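Local structure of phytase (Klebsiella pneumoniae, 2WNI) at residues Glu333-Val338 against Gly376-Phe381. The protein probably removes phosphate from phytic acid (inositol hexakisphosphate), starting at the 3-position. The protein carries 4 engineered substitutions. Sequence-based numbering, arbitrary orientation.
Sequences ERYLRV and GTLCPF
L336 and C379 form an antiparallel, hydrogen-bonded pair. L336 N gives a nearly straight bond (163°) to C379 O, in the plane of that carbonyl. C379 N returns one to L336 O, at 2.8 Å, from above the carbonyl plane. A third bond, F381 N to R334 O (3.1 Å), is more bent, at 138°, and ties the first turn of helix 381-389 to the strand. Y335 and P380, the latter at the N-cap position of that helix, make the adjoining non-hydrogen-bonded pair, where Y335 CA also lies 3.1 Å from C379 O in a CA-H...O contact. Apolar packing lies on two sides. On the side of L336 and C379, chi1 of -164° swings L336 CG opposite the backbone N, which brings CD1 to F381 CE1 at 3.8 Å, at the start of the helix; on the side of Y335 and L378, Y335 CB abuts L378 CB, the two side chains crossing at about a right angle, while the ring edge passes C379 and CE2 approaches P380 CD. The extended R337 chain runs past T377 O and L378 CD1 to salt bridges with E364 and E324. C379 is disulfide-bonded to C370. Through the three backbone bonds, strand 376-380 joins strand 334-342 in the mixed sheet of the histidine phosphatase alpha/beta fold.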
loop_
_atom_site.group_PDB
_atom_site.type_symbol
_atom_site.label_atom_id
_atom_site.label_comp_id
_atom_site.label_asym_id
_atom_site.label_seq_id
_atom_site.Cartn_x
_atom_site.Cartn_y
_atom_site.Cartn_z
ATOM N N GLU A 333 -12.995 -28.265 -4.953
ATOM C CA GLU A 333 -13.249 -27.338 -3.851
ATOM C C GLU A 333 -12.547 -26.004 -4.072
ATOM O O GLU A 333 -11.489 -25.983 -4.682
ATOM C CB GLU A 333 -12.807 -27.946 -2.555
ATOM C CG GLU A 333 -13.963 -28.366 -1.686
ATOM C CD GLU A 333 -13.432 -28.918 -0.399
ATOM O OE1 GLU A 333 -12.592 -28.219 0.287
ATOM O OE2 GLU A 333 -13.824 -30.066 -0.111
ATOM N N ARG A 334 -13.104 -24.905 -3.577
ATOM C CA ARG A 334 -12.450 -23.626 -3.790
ATOM C C ARG A 334 -11.724 -23.143 -2.588
ATOM O O ARG A 334 -12.122 -23.419 -1.495
ATOM C CB ARG A 334 -13.432 -22.591 -4.264
ATOM C CG ARG A 334 -13.635 -22.660 -5.731
ATOM C CD ARG A 334 -14.989 -22.155 -6.085
ATOM N NE ARG A 334 -15.025 -21.916 -7.518
ATOM C CZ ARG A 334 -16.119 -21.665 -8.218
ATOM N NH1 ARG A 334 -17.324 -21.611 -7.636
ATOM N NH2 ARG A 334 -15.986 -21.470 -9.492
ATOM N N TYR A 335 -10.603 -22.464 -2.810
ATOM C CA TYR A 335 -9.747 -21.880 -1.750
ATOM C C TYR A 335 -9.385 -20.464 -2.083
ATOM O O TYR A 335 -9.290 -20.053 -3.236
ATOM C CB TYR A 335 -8.426 -22.656 -1.596
ATOM C CG TYR A 335 -8.680 -24.011 -1.139
ATOM C CD1 TYR A 335 -9.048 -25.016 -2.047
ATOM C CD2 TYR A 335 -8.647 -24.311 0.201
ATOM C CE1 TYR A 335 -9.357 -26.309 -1.640
ATOM C CE2 TYR A 335 -8.925 -25.597 0.635
ATOM C CZ TYR A 335 -9.298 -26.597 -0.274
ATOM O OH TYR A 335 -9.585 -27.866 0.222
ATOM N N LEU A 336 -9.074 -19.726 -1.046
ATOM C CA LEU A 336 -8.567 -18.419 -1.204
ATOM C C LEU A 336 -7.191 -18.380 -0.657
ATOM O O LEU A 336 -6.992 -18.821 0.479
ATOM C CB LEU A 336 -9.409 -17.512 -0.356
ATOM C CG LEU A 336 -9.209 -16.052 -0.739
ATOM C CD1 LEU A 336 -9.860 -15.739 -2.053
ATOM C CD2 LEU A 336 -9.876 -15.315 0.343
ATOM N N ARG A 337 -6.260 -17.824 -1.439
ATOM C CA ARG A 337 -4.951 -17.455 -0.943
ATOM C C ARG A 337 -4.841 -15.915 -0.795
ATOM O O ARG A 337 -5.264 -15.130 -1.642
ATOM C CB ARG A 337 -3.877 -17.951 -1.902
ATOM C CG ARG A 337 -2.439 -17.648 -1.456
ATOM C CD ARG A 337 -1.517 -18.244 -2.415
ATOM N NE ARG A 337 -0.146 -17.961 -2.091
ATOM C CZ ARG A 337 0.727 -17.490 -2.936
ATOM N NH1 ARG A 337 0.392 -17.313 -4.198
ATOM N NH2 ARG A 337 1.923 -17.208 -2.531
ATOM N N VAL A 338 -4.236 -15.453 0.271
ATOM C CA VAL A 338 -4.149 -14.038 0.488
ATOM C C VAL A 338 -2.734 -13.693 0.861
ATOM O O VAL A 338 -2.194 -14.243 1.824
ATOM C CB VAL A 338 -5.036 -13.688 1.626
ATOM C CG1 VAL A 338 -4.974 -12.169 1.943
ATOM C CG2 VAL A 338 -6.399 -14.041 1.223
ATOM N N GLY A 376 1.108 -22.433 -2.291
ATOM C CA GLY A 376 1.038 -21.441 -1.231
ATOM C C GLY A 376 0.005 -21.973 -0.242
ATOM O O GLY A 376 -0.569 -23.062 -0.444
ATOM N N THR A 377 -0.227 -21.175 0.788
ATOM C CA THR A 377 -1.248 -21.343 1.770
ATOM C C THR A 377 -2.620 -21.040 1.246
ATOM O O THR A 377 -2.870 -19.949 0.775
ATOM C CB THR A 377 -0.969 -20.434 2.901
ATOM O OG1 THR A 377 0.326 -20.744 3.385
ATOM C CG2 THR A 377 -1.882 -20.781 4.025
ATOM N N LEU A 378 -3.493 -22.045 1.321
ATOM C CA LEU A 378 -4.775 -22.024 0.649
ATOM C C LEU A 378 -5.783 -22.193 1.718
ATOM O O LEU A 378 -5.667 -23.089 2.548
ATOM C CB LEU A 378 -4.806 -23.100 -0.438
ATOM C CG LEU A 378 -4.595 -22.644 -1.877
ATOM C CD1 LEU A 378 -3.408 -21.719 -2.059
ATOM C CD2 LEU A 378 -4.434 -23.806 -2.953
ATOM N N CYS A 379 -6.781 -21.337 1.734
ATOM C CA CYS A 379 -7.807 -21.452 2.770
ATOM C C CYS A 379 -9.160 -21.784 2.244
ATOM O O CYS A 379 -9.606 -21.179 1.271
ATOM C CB CYS A 379 -7.918 -20.152 3.523
ATOM S SG CYS A 379 -6.257 -19.573 4.097
ATOM N N PRO A 380 -9.877 -22.709 2.911
ATOM C CA PRO A 380 -11.232 -22.974 2.414
ATOM C C PRO A 380 -11.894 -21.653 2.101
ATOM O O PRO A 380 -11.800 -20.728 2.881
ATOM C CB PRO A 380 -11.859 -23.710 3.599
ATOM C CG PRO A 380 -10.752 -24.489 4.120
ATOM C CD PRO A 380 -9.585 -23.545 4.084
ATOM N N PHE A 381 -12.543 -21.578 0.984
ATOM C CA PHE A 381 -12.995 -20.312 0.451
ATOM C C PHE A 381 -14.025 -19.598 1.299
ATOM O O PHE A 381 -13.764 -18.467 1.764
ATOM C CB PHE A 381 -13.466 -20.457 -1.008
ATOM C CG PHE A 381 -13.826 -19.175 -1.645
ATOM C CD1 PHE A 381 -12.898 -18.408 -2.299
ATOM C CD2 PHE A 381 -15.133 -18.697 -1.594
ATOM C CE1 PHE A 381 -13.249 -17.243 -2.915
ATOM C CE2 PHE A 381 -15.443 -17.460 -2.220
ATOM C CZ PHE A 381 -14.448 -16.772 -2.851
#